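Side-chain contacts in exosome complex exonuclease RRP46 homolog (Oryza sativa Japonica Group, PDB 3HKM), which degrades RNA phosphorolytically and cuts DNA hydrolytically in vitro, and is a probable subunit of the exosome, the complex that degrades unstable mRNAs: residues Trp33-Thr38 with Ile152-Lys157; Gln13-Ser18 with Gly110-Leu115. All coordinates share one frame; numbering follows the deposited sequence.

Contact 1: Trp33-Thr38 with Ile152-Lys157; sequences WAQGDT and ILDTNK
Gln35 and Asp154 carry this small, buried contact alone: the end of the Gln35 side chain approaches the Asp154 carboxylate obliquely, and the two side chains reach across from backbones whose CA atoms are 8.6 Å apart. The amide and carboxylate planes are turned 74° from each other, so the two groups meet at their ends and do not lie flat against one another. Gln35 reaches this place because its CG lies opposite the carbonyl carbon (chi1 -49°) and the chain then runs straight on, carrying the amide out from the strand end. Its CD also lies in the ring plane of Trp33, at the indole edge, so the amide is bordered by the carboxylate and by an indole that packs against helix 115-130 and Phe225.

Asp154 sits just past the end of strand 151-153, at positive phi, in the short connection that leads into helix 157-160. Its carboxylate is secured mainly from elsewhere: OD2 accepts a hydrogen bond from the backbone N of Arg15, while OD1 has a weak one with Ser114 OG, a hydroxyl bonded chiefly to the backbone O of Thr155.

On the other side the backbone turns sharply. Gln35 N donates to Thr38 O at 2.9 Å, the return bond from Thr38 N to Gln35 O is weak, and Gly36 takes the positive-phi corner. This is a two-residue beta hairpin with a type II' turn, joining strands 29-35 and 38-49; from the base of that turn the Gln35 side chain reaches the residue just after strand 151-153, and so links the two sheets of the RNase PH fold.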
# COMPACT_ATOMS: atom_id res chain seq x y z
N TRP A 33 2.75 -5.09 -8.76
CA TRP A 33 3.83 -4.50 -7.98
C TRP A 33 4.53 -5.58 -7.15
O TRP A 33 3.87 -6.40 -6.50
CB TRP A 33 3.24 -3.39 -7.10
CG TRP A 33 4.20 -2.66 -6.24
CD1 TRP A 33 4.73 -3.08 -5.06
CD2 TRP A 33 4.74 -1.35 -6.48
NE1 TRP A 33 5.57 -2.13 -4.55
CE2 TRP A 33 5.60 -1.05 -5.40
CE3 TRP A 33 4.59 -0.41 -7.50
CZ2 TRP A 33 6.30 0.15 -5.32
CZ3 TRP A 33 5.28 0.79 -7.41
CH2 TRP A 33 6.13 1.06 -6.33
N ALA A 34 5.86 -5.59 -7.19
CA ALA A 34 6.62 -6.59 -6.46
C ALA A 34 7.70 -6.00 -5.54
O ALA A 34 8.47 -5.13 -5.94
CB ALA A 34 7.23 -7.60 -7.43
N GLN A 35 7.73 -6.48 -4.31
CA GLN A 35 8.84 -6.21 -3.42
C GLN A 35 9.32 -7.56 -2.92
O GLN A 35 8.60 -8.24 -2.20
CB GLN A 35 8.39 -5.34 -2.27
CG GLN A 35 7.61 -4.13 -2.72
CD GLN A 35 6.93 -3.43 -1.57
OE1 GLN A 35 7.01 -3.87 -0.43
NE2 GLN A 35 6.25 -2.34 -1.86
N GLY A 36 10.52 -7.96 -3.32
CA GLY A 36 10.97 -9.31 -3.05
C GLY A 36 9.95 -10.28 -3.63
O GLY A 36 9.48 -10.09 -4.75
N ASP A 37 9.60 -11.31 -2.85
CA ASP A 37 8.65 -12.32 -3.30
C ASP A 37 7.22 -11.92 -3.00
O ASP A 37 6.28 -12.61 -3.38
CB ASP A 37 8.93 -13.67 -2.65
CG ASP A 37 10.10 -14.39 -3.28
OD1 ASP A 37 10.35 -15.54 -2.87
OD2 ASP A 37 10.76 -13.82 -4.19
N THR A 38 7.05 -10.82 -2.27
CA THR A 38 5.71 -10.30 -2.02
C THR A 38 5.26 -9.54 -3.26
O THR A 38 5.78 -8.46 -3.57
CB THR A 38 5.69 -9.35 -0.82
OG1 THR A 38 5.95 -10.10 0.37
CG2 THR A 38 4.32 -8.67 -0.70
N ILE A 152 13.88 -2.06 11.52
CA ILE A 152 14.10 -2.78 10.28
C ILE A 152 13.03 -2.33 9.26
O ILE A 152 11.87 -2.20 9.61
CB ILE A 152 14.05 -4.30 10.55
CG1 ILE A 152 15.46 -4.88 10.57
CG2 ILE A 152 13.22 -5.02 9.53
CD1 ILE A 152 16.46 -4.04 11.31
N LEU A 153 13.45 -2.06 8.03
CA LEU A 153 12.51 -1.59 6.99
C LEU A 153 12.14 -2.69 6.00
O LEU A 153 13.00 -3.46 5.55
CB LEU A 153 13.08 -0.38 6.25
CG LEU A 153 13.36 0.86 7.12
CD1 LEU A 153 13.85 2.02 6.27
CD2 LEU A 153 12.12 1.25 7.91
N ASP A 154 10.85 -2.77 5.67
CA ASP A 154 10.35 -3.73 4.70
C ASP A 154 10.65 -5.17 5.12
O ASP A 154 11.43 -5.88 4.49
CB ASP A 154 10.97 -3.46 3.33
CG ASP A 154 10.17 -4.06 2.18
OD1 ASP A 154 8.94 -4.29 2.34
OD2 ASP A 154 10.77 -4.28 1.11
N THR A 155 10.01 -5.59 6.21
CA THR A 155 10.20 -6.93 6.74
C THR A 155 9.61 -7.98 5.81
O THR A 155 8.63 -7.72 5.11
CB THR A 155 9.50 -7.08 8.10
OG1 THR A 155 8.16 -6.62 7.97
CG2 THR A 155 10.22 -6.27 9.15
N ASN A 156 10.19 -9.17 5.84
CA ASN A 156 9.65 -10.30 5.11
C ASN A 156 8.79 -11.20 6.01
O ASN A 156 8.45 -10.81 7.13
CB ASN A 156 10.77 -11.10 4.43
CG ASN A 156 11.86 -11.52 5.40
OD1 ASN A 156 11.72 -11.40 6.61
ND2 ASN A 156 12.97 -12.01 4.85
N LYS A 157 8.44 -12.38 5.53
CA LYS A 157 7.60 -13.31 6.28
C LYS A 157 8.37 -13.87 7.47
O LYS A 157 7.82 -14.06 8.55
CB LYS A 157 7.14 -14.44 5.35
CG LYS A 157 6.10 -15.38 5.93
CD LYS A 157 5.75 -16.46 4.91
CE LYS A 157 4.69 -17.41 5.42
NZ LYS A 157 4.47 -18.57 4.48

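Contact 2: Gln13-Ser18 with Gly110-Leu115; sequences QLRPFS and GNDGSL
Arg15 NH2 is held by two oxygens: it donates to Asp112 O at 2.7 Å and to a water at 3.0 Å. That water in turn donates to Asp112 OD1, bridging an otherwise long salt bridge of 3.7 Å between NH2 and OD1. The neighbouring NH1 gives a fairly straight bond to Gly113 O (3.1 Å, 160° at the hydrogen). Both carbonyl oxygens lie close to the guanidinium plane, although each nitrogen stands well above the plane of the carbonyl it meets, so the group lies edge-on to two successive peptides. Bends at chi2 and chi3 bring it there. At Gly113, phi 105° would press a side chain against the preceding carbonyl, and one would also come close to NH2. Cutting Arg15 back to an alanine would probably leave the Asp112 and Gly113 carbonyls without these donors and the loop less firmly fixed. The loop is braced internally by an Asx turn, Gly113 N bonding to Asn111 OD1 at 3.0 Å. It leads from strand 100-110 into helix 115-130; the loop at the probably equivalent place before this helix helps bind phosphate in phosphorolytic RNase PH relatives.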
# COMPACT_ATOMS: atom_id res chain seq x y z
N GLN A 13 17.35 -0.99 4.55
CA GLN A 13 17.32 -1.40 3.16
C GLN A 13 15.96 -1.95 2.73
O GLN A 13 15.43 -2.88 3.33
CB GLN A 13 18.41 -2.43 2.88
CG GLN A 13 18.76 -2.60 1.41
CD GLN A 13 20.11 -3.28 1.21
OE1 GLN A 13 20.85 -3.51 2.17
NE2 GLN A 13 20.44 -3.60 -0.04
N LEU A 14 15.41 -1.35 1.67
CA LEU A 14 14.20 -1.84 1.03
C LEU A 14 14.54 -2.97 0.07
O LEU A 14 15.54 -2.92 -0.64
CB LEU A 14 13.50 -0.70 0.28
CG LEU A 14 13.16 0.55 1.09
CD1 LEU A 14 12.59 1.66 0.21
CD2 LEU A 14 12.18 0.19 2.20
N ARG A 15 13.72 -4.02 0.04
CA ARG A 15 13.97 -5.10 -0.90
C ARG A 15 13.73 -4.54 -2.31
O ARG A 15 13.04 -3.53 -2.47
CB ARG A 15 13.09 -6.31 -0.58
CG ARG A 15 11.67 -6.22 -1.06
CD ARG A 15 10.69 -6.48 0.08
NE ARG A 15 10.60 -7.86 0.51
CZ ARG A 15 9.55 -8.37 1.15
NH1 ARG A 15 8.50 -7.60 1.42
NH2 ARG A 15 9.54 -9.64 1.50
N PRO A 16 14.32 -5.18 -3.33
CA PRO A 16 14.17 -4.60 -4.67
C PRO A 16 12.70 -4.60 -5.10
O PRO A 16 12.05 -5.64 -5.04
CB PRO A 16 14.99 -5.54 -5.55
CG PRO A 16 15.97 -6.21 -4.59
CD PRO A 16 15.19 -6.37 -3.32
N PHE A 17 12.17 -3.45 -5.51
CA PHE A 17 10.80 -3.39 -6.03
C PHE A 17 10.76 -3.25 -7.55
O PHE A 17 11.75 -2.87 -8.19
CB PHE A 17 9.98 -2.28 -5.37
CG PHE A 17 10.73 -0.99 -5.18
CD1 PHE A 17 11.58 -0.82 -4.10
CD2 PHE A 17 10.58 0.05 -6.09
CE1 PHE A 17 12.28 0.36 -3.93
CE2 PHE A 17 11.27 1.23 -5.92
CZ PHE A 17 12.13 1.39 -4.84
N SER A 18 9.61 -3.58 -8.12
CA SER A 18 9.45 -3.63 -9.56
C SER A 18 7.98 -3.46 -9.91
O SER A 18 7.13 -3.60 -9.04
CB SER A 18 9.94 -4.98 -10.09
OG SER A 18 9.24 -6.05 -9.49
N GLY A 110 1.73 -13.27 -4.29
CA GLY A 110 2.66 -13.91 -3.37
C GLY A 110 2.73 -13.13 -2.08
O GLY A 110 2.48 -11.93 -2.04
N ASN A 111 3.07 -13.82 -0.99
CA ASN A 111 3.19 -13.15 0.29
C ASN A 111 4.45 -13.57 1.03
O ASN A 111 4.47 -14.61 1.69
CB ASN A 111 1.94 -13.39 1.15
CG ASN A 111 1.99 -12.66 2.48
OD1 ASN A 111 2.93 -11.92 2.75
ND2 ASN A 111 0.98 -12.87 3.31
N ASP A 112 5.50 -12.76 0.89
CA ASP A 112 6.72 -12.93 1.67
C ASP A 112 6.90 -11.75 2.62
O ASP A 112 8.03 -11.36 2.90
CB ASP A 112 7.95 -13.03 0.76
CG ASP A 112 9.19 -13.41 1.53
OD1 ASP A 112 10.31 -13.22 1.02
OD2 ASP A 112 9.05 -13.88 2.68
N GLY A 113 5.80 -11.17 3.09
CA GLY A 113 5.87 -10.11 4.08
C GLY A 113 5.60 -8.72 3.54
O GLY A 113 5.66 -8.50 2.33
N SER A 114 5.32 -7.79 4.46
CA SER A 114 4.92 -6.41 4.14
C SER A 114 3.82 -6.36 3.07
O SER A 114 3.90 -5.57 2.13
CB SER A 114 6.12 -5.55 3.75
OG SER A 114 6.97 -5.33 4.85
N LEU A 115 2.81 -7.20 3.23
CA LEU A 115 1.75 -7.34 2.22
C LEU A 115 0.84 -6.11 2.11
O LEU A 115 0.46 -5.72 1.01
CB LEU A 115 0.91 -8.59 2.50
CG LEU A 115 -0.10 -8.93 1.39
CD1 LEU A 115 0.61 -9.11 0.06
CD2 LEU A 115 -0.92 -10.17 1.75
O HOH W 1 10.98 -11.28 -0.50

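The centres of the two contacts are only about 2 Å apart, and their segments alternate along the chain: 13-18, 33-38, 110-115, then 152-157. Contact 1 joins the end of strand 29-35 to the residue just after strand 151-153; contact 2 joins the approach to strand 17-21 to the loop before helix 115-130. Strands 17-21 and 29-35 are neighbours in the mixed sheet, whereas strand 151-153 edges the antiparallel sheet. Thr38 OG1 ties the contacts directly, 2.5 Å from Gly113 O and 2.7 Å from Asp112 N, both probable hydrogen bonds. Four separate segments of the chain thus converge in one polar cluster between the two sheets of the RNase PH fold.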